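Local coordinates for protein beta-galactosidase (Trichoderma reesei, PDB 3OG2) that probably hydrolyses terminal non-reducing beta-D-galactose residues from beta-D-galactosides, as a glycoside hydrolase of family 35, at residues 717-728 against 765-776. Residues are numbered along the deposited sequence; the frame is centred on the assembly and turned at random.
Sequences GRFTARTARQQL and YTLDRLVRGRRY
Arg725 and Asp768 meet because each side chain leaves with CG opposite the backbone N (chi1 -178° and -159°), while a bend at chi3 turns the guanidinium of Arg725 onto the carboxylate. The grip is side-on: NE of Arg725 lies 3.0 Å from OD1 of Asp768 and NH2 of Arg725 2.8 Å from OD2. Both oxygens lie close to the guanidinium plane yet are approached from above the carboxylate plane, the groups being 70° apart. Next to this pair, NE2 of Gln727 donates to OG1 of Thr766 at 2.9 Å.

The buried side is largely apolar. CB of Tyr776 makes a CH-pi contact over one face of the Phe719 ring, 3.9 Å from its centroid, and CD1 of Leu770 reaches the ring edge at CE2, 4.1 Å away. CD1 of Leu767 (3.9 Å from CZ of Phe719) and Leu809 come from the other sheet, placing Phe719 inside a beta sandwich. OE1 of buried Gln726 is satisfied by N of Arg722 and Thr723.

Antiparallel pairs form two sets, one including Phe719 with Tyr776, the other Gln726 with Leu767, in different sheets. Between them, N of Leu770 donates a hydrogen bond to O of Ala724 (2.8 Å), and N of Gly773 to O of Ala721 (2.7 Å). These main-chain bonds tie the two loops together while apolar side chains pack the sheets; the opposite charges of Arg725 and Asp768 probably offset each other at the exposed loop edge.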
loop_
_atom_site.group_PDB
_atom_site.type_symbol
_atom_site.label_atom_id
_atom_site.label_comp_id
_atom_site.label_asym_id
_atom_site.label_seq_id
_atom_site.Cartn_x
_atom_site.Cartn_y
_atom_site.Cartn_z
ATOM N N GLY A 717 -14.674 -25.299 -28.757
ATOM C CA GLY A 717 -15.986 -25.428 -29.341
ATOM C C GLY A 717 -15.987 -26.345 -30.558
ATOM O O GLY A 717 -15.282 -26.065 -31.554
ATOM N N ARG A 718 -16.761 -27.428 -30.498
ATOM C CA ARG A 718 -16.862 -28.372 -31.603
ATOM C C ARG A 718 -18.049 -28.027 -32.507
ATOM O O ARG A 718 -19.163 -27.788 -31.987
ATOM C CB ARG A 718 -17.106 -29.776 -31.066
ATOM C CG ARG A 718 -15.860 -30.474 -30.573
ATOM C CD ARG A 718 -16.234 -31.702 -29.767
ATOM N NE ARG A 718 -15.126 -32.589 -29.438
ATOM C CZ ARG A 718 -14.196 -32.364 -28.536
ATOM N NH1 ARG A 718 -14.203 -31.221 -27.817
ATOM N NH2 ARG A 718 -13.231 -33.272 -28.327
ATOM N N PHE A 719 -17.842 -28.063 -33.809
ATOM C CA PHE A 719 -18.962 -27.938 -34.720
ATOM C C PHE A 719 -18.723 -28.827 -35.940
ATOM O O PHE A 719 -17.555 -29.199 -36.219
ATOM C CB PHE A 719 -19.174 -26.479 -35.181
ATOM C CG PHE A 719 -18.082 -25.888 -36.066
ATOM C CD1 PHE A 719 -17.009 -25.190 -35.477
ATOM C CD2 PHE A 719 -18.140 -26.003 -37.459
ATOM C CE1 PHE A 719 -16.041 -24.637 -36.332
ATOM C CE2 PHE A 719 -17.174 -25.483 -38.283
ATOM C CZ PHE A 719 -16.117 -24.767 -37.711
ATOM N N THR A 720 -19.795 -29.110 -36.674
ATOM C CA THR A 720 -19.661 -29.818 -37.963
ATOM C C THR A 720 -19.858 -28.844 -39.077
ATOM O O THR A 720 -20.837 -28.113 -39.094
ATOM C CB THR A 720 -20.761 -30.910 -37.985
ATOM O OG1 THR A 720 -20.510 -31.808 -36.890
ATOM C CG2 THR A 720 -20.658 -31.618 -39.337
ATOM N N ALA A 721 -18.901 -28.768 -40.002
ATOM C CA ALA A 721 -19.038 -27.787 -41.064
ATOM C C ALA A 721 -20.251 -28.082 -41.916
ATOM O O ALA A 721 -20.428 -29.226 -42.379
ATOM C CB ALA A 721 -17.765 -27.725 -41.916
ATOM N N ARG A 722 -21.041 -27.041 -42.190
ATOM C CA ARG A 722 -22.183 -27.144 -43.095
ATOM C C ARG A 722 -21.868 -26.638 -44.478
ATOM O O ARG A 722 -22.382 -27.177 -45.465
ATOM C CB ARG A 722 -23.385 -26.380 -42.523
ATOM C CG ARG A 722 -23.835 -27.177 -41.274
ATOM C CD ARG A 722 -25.308 -27.541 -41.447
ATOM N NE ARG A 722 -25.974 -27.267 -40.158
ATOM C CZ ARG A 722 -26.856 -26.278 -40.095
ATOM N NH1 ARG A 722 -27.082 -25.605 -41.216
ATOM N NH2 ARG A 722 -27.477 -25.987 -38.971
ATOM N N THR A 723 -21.055 -25.604 -44.577
ATOM C CA THR A 723 -20.561 -25.082 -45.853
ATOM C C THR A 723 -19.041 -24.867 -45.781
ATOM O O THR A 723 -18.469 -24.880 -44.708
ATOM C CB THR A 723 -21.266 -23.776 -46.233
ATOM O OG1 THR A 723 -21.137 -22.810 -45.171
ATOM C CG2 THR A 723 -22.768 -24.020 -46.408
ATOM N N ALA A 724 -18.437 -24.729 -46.950
ATOM C CA ALA A 724 -16.987 -24.601 -46.965
ATOM C C ALA A 724 -16.517 -23.301 -46.328
ATOM O O ALA A 724 -15.412 -23.235 -45.820
ATOM C CB ALA A 724 -16.520 -24.711 -48.403
ATOM N N ARG A 725 -17.353 -22.267 -46.378
ATOM C CA ARG A 725 -17.014 -21.037 -45.691
ATOM C C ARG A 725 -18.090 -20.741 -44.663
ATOM O O ARG A 725 -19.285 -20.831 -45.004
ATOM C CB ARG A 725 -16.941 -19.877 -46.707
ATOM C CG ARG A 725 -16.537 -18.572 -46.038
ATOM C CD ARG A 725 -16.250 -17.488 -47.072
ATOM N NE ARG A 725 -14.933 -17.702 -47.720
ATOM C CZ ARG A 725 -14.431 -16.877 -48.625
ATOM N NH1 ARG A 725 -15.122 -15.803 -49.010
ATOM N NH2 ARG A 725 -13.216 -17.165 -49.139
ATOM N N GLN A 726 -17.675 -20.399 -43.426
ATOM C CA GLN A 726 -18.603 -20.061 -42.355
ATOM C C GLN A 726 -18.126 -18.752 -41.743
ATOM O O GLN A 726 -16.949 -18.432 -41.882
ATOM C CB GLN A 726 -18.674 -21.213 -41.352
ATOM C CG GLN A 726 -19.287 -22.425 -42.098
ATOM C CD GLN A 726 -19.731 -23.549 -41.230
ATOM O OE1 GLN A 726 -20.453 -24.440 -41.655
ATOM N NE2 GLN A 726 -19.334 -23.521 -39.951
ATOM N N GLN A 727 -19.065 -18.075 -41.088
ATOM C CA GLN A 727 -18.754 -16.806 -40.487
ATOM C C GLN A 727 -18.939 -16.977 -38.979
ATOM O O GLN A 727 -19.984 -17.435 -38.533
ATOM C CB GLN A 727 -19.682 -15.721 -41.025
ATOM C CG GLN A 727 -19.541 -15.503 -42.545
ATOM C CD GLN A 727 -18.183 -15.131 -43.071
ATOM O OE1 GLN A 727 -17.903 -15.431 -44.267
ATOM N NE2 GLN A 727 -17.335 -14.493 -42.257
ATOM N N LEU A 728 -17.917 -16.585 -38.239
ATOM C CA LEU A 728 -17.962 -16.670 -36.790
ATOM C C LEU A 728 -17.943 -15.279 -36.161
ATOM O O LEU A 728 -17.092 -14.439 -36.478
ATOM C CB LEU A 728 -16.694 -17.420 -36.319
ATOM C CG LEU A 728 -16.518 -17.480 -34.804
ATOM C CD1 LEU A 728 -17.633 -18.327 -34.198
ATOM C CD2 LEU A 728 -15.115 -18.052 -34.540
ATOM N N TYR A 765 -14.781 -13.351 -37.616
ATOM C CA TYR A 765 -13.774 -14.089 -38.330
ATOM C C TYR A 765 -14.438 -14.930 -39.400
ATOM O O TYR A 765 -15.569 -15.406 -39.252
ATOM C CB TYR A 765 -13.027 -15.006 -37.347
ATOM C CG TYR A 765 -12.283 -14.343 -36.203
ATOM C CD1 TYR A 765 -11.171 -13.510 -36.425
ATOM C CD2 TYR A 765 -12.639 -14.505 -34.866
ATOM C CE1 TYR A 765 -10.467 -12.886 -35.394
ATOM C CE2 TYR A 765 -11.952 -13.889 -33.807
ATOM C CZ TYR A 765 -10.864 -13.086 -34.079
ATOM O OH TYR A 765 -10.187 -12.468 -33.023
ATOM N N THR A 766 -13.741 -15.169 -40.515
ATOM C CA THR A 766 -14.201 -16.106 -41.511
ATOM C C THR A 766 -13.482 -17.434 -41.291
ATOM O O THR A 766 -12.239 -17.447 -41.124
ATOM C CB THR A 766 -13.885 -15.586 -42.925
ATOM O OG1 THR A 766 -14.579 -14.331 -43.083
ATOM C CG2 THR A 766 -14.335 -16.535 -44.008
ATOM N N LEU A 767 -14.250 -18.506 -41.302
ATOM C CA LEU A 767 -13.674 -19.852 -41.200
ATOM C C LEU A 767 -13.818 -20.449 -42.607
ATOM O O LEU A 767 -14.899 -20.895 -42.982
ATOM C CB LEU A 767 -14.327 -20.715 -40.131
ATOM C CG LEU A 767 -14.481 -20.038 -38.740
ATOM C CD1 LEU A 767 -15.245 -20.999 -37.809
ATOM C CD2 LEU A 767 -13.143 -19.613 -38.162
ATOM N N ASP A 768 -12.728 -20.413 -43.366
ATOM C CA ASP A 768 -12.809 -20.806 -44.762
ATOM C C ASP A 768 -12.182 -22.152 -45.048
ATOM O O ASP A 768 -11.421 -22.683 -44.208
ATOM C CB ASP A 768 -12.032 -19.749 -45.573
ATOM C CG ASP A 768 -12.434 -19.735 -47.032
ATOM O OD1 ASP A 768 -13.469 -20.286 -47.470
ATOM O OD2 ASP A 768 -11.656 -19.119 -47.798
ATOM N N ARG A 769 -12.474 -22.714 -46.232
ATOM C CA ARG A 769 -11.809 -23.895 -46.738
ATOM C C ARG A 769 -12.116 -25.106 -45.854
ATOM O O ARG A 769 -11.262 -25.986 -45.632
ATOM C CB ARG A 769 -10.307 -23.678 -46.886
ATOM C CG ARG A 769 -10.067 -22.542 -47.902
ATOM C CD ARG A 769 -8.580 -22.266 -48.127
ATOM N NE ARG A 769 -7.966 -21.607 -46.956
ATOM C CZ ARG A 769 -7.115 -22.240 -46.171
ATOM N NH1 ARG A 769 -6.781 -23.496 -46.413
ATOM N NH2 ARG A 769 -6.598 -21.618 -45.150
ATOM N N LEU A 770 -13.357 -25.153 -45.374
ATOM C CA LEU A 770 -13.799 -26.303 -44.543
ATOM C C LEU A 770 -14.342 -27.438 -45.415
ATOM O O LEU A 770 -14.937 -27.176 -46.484
ATOM C CB LEU A 770 -14.929 -25.882 -43.577
ATOM C CG LEU A 770 -14.653 -24.605 -42.790
ATOM C CD1 LEU A 770 -15.892 -24.260 -41.961
ATOM C CD2 LEU A 770 -13.439 -24.744 -41.889
ATOM N N VAL A 771 -14.162 -28.656 -44.891
ATOM C CA VAL A 771 -14.709 -29.846 -45.539
ATOM C C VAL A 771 -16.114 -30.078 -45.002
ATOM O O VAL A 771 -16.269 -30.349 -43.788
ATOM C CB VAL A 771 -13.811 -31.042 -45.256
ATOM C CG1 VAL A 771 -14.425 -32.323 -45.873
ATOM C CG2 VAL A 771 -12.427 -30.744 -45.845
ATOM N N ARG A 772 -17.120 -29.972 -45.854
ATOM C CA ARG A 772 -18.479 -30.165 -45.350
ATOM C C ARG A 772 -18.647 -31.508 -44.659
ATOM O O ARG A 772 -18.183 -32.551 -45.179
ATOM C CB ARG A 772 -19.489 -30.031 -46.507
ATOM C CG ARG A 772 -19.673 -28.671 -47.129
ATOM C CD ARG A 772 -20.540 -28.612 -48.347
ATOM N NE ARG A 772 -21.608 -29.584 -48.433
ATOM C CZ ARG A 772 -22.792 -29.288 -48.991
ATOM N NH1 ARG A 772 -23.049 -28.077 -49.493
ATOM N NH2 ARG A 772 -23.726 -30.233 -49.032
ATOM N N GLY A 773 -19.364 -31.481 -43.529
ATOM C CA GLY A 773 -19.541 -32.725 -42.802
ATOM C C GLY A 773 -18.447 -33.096 -41.810
ATOM O O GLY A 773 -18.628 -33.992 -40.974
ATOM N N ARG A 774 -17.301 -32.413 -41.849
ATOM C CA ARG A 774 -16.194 -32.736 -40.953
ATOM C C ARG A 774 -16.350 -31.949 -39.678
ATOM O O ARG A 774 -16.869 -30.823 -39.693
ATOM C CB ARG A 774 -14.878 -32.406 -41.679
ATOM C CG ARG A 774 -13.634 -32.768 -40.900
ATOM C CD ARG A 774 -12.368 -32.532 -41.731
ATOM N NE ARG A 774 -12.341 -33.516 -42.845
ATOM C CZ ARG A 774 -11.215 -33.713 -43.548
ATOM N NH1 ARG A 774 -10.135 -32.997 -43.251
ATOM N NH2 ARG A 774 -11.065 -34.560 -44.546
ATOM N N ARG A 775 -15.925 -32.500 -38.567
ATOM C CA ARG A 775 -15.911 -31.815 -37.290
ATOM C C ARG A 775 -14.624 -31.012 -37.141
ATOM O O ARG A 775 -13.515 -31.450 -37.462
ATOM C CB ARG A 775 -15.967 -32.857 -36.172
ATOM C CG ARG A 775 -16.068 -32.142 -34.799
ATOM C CD ARG A 775 -16.492 -33.150 -33.746
ATOM N NE ARG A 775 -17.924 -33.098 -33.455
ATOM C CZ ARG A 775 -18.512 -33.863 -32.528
ATOM N NH1 ARG A 775 -17.773 -34.721 -31.828
ATOM N NH2 ARG A 775 -19.815 -33.797 -32.281
ATOM N N TYR A 776 -14.794 -29.808 -36.641
ATOM C CA TYR A 776 -13.734 -28.877 -36.347
ATOM C C TYR A 776 -13.789 -28.430 -34.893
ATOM O O TYR A 776 -14.867 -28.477 -34.287
ATOM C CB TYR A 776 -13.905 -27.578 -37.228
ATOM C CG TYR A 776 -13.543 -27.918 -38.657
ATOM C CD1 TYR A 776 -14.527 -28.434 -39.519
ATOM C CD2 TYR A 776 -12.259 -27.727 -39.140
ATOM C CE1 TYR A 776 -14.209 -28.746 -40.841
ATOM C CE2 TYR A 776 -11.918 -28.057 -40.449
ATOM C CZ TYR A 776 -12.909 -28.567 -41.289
ATOM O OH TYR A 776 -12.608 -28.913 -42.569
HETATM O O HOH W 1 -19.768 -31.424 -34.002
HETATM O O HOH W 2 -17.760 -13.089 -39.690
HETATM O O HOH W 3 -15.711 -13.866 -45.947
#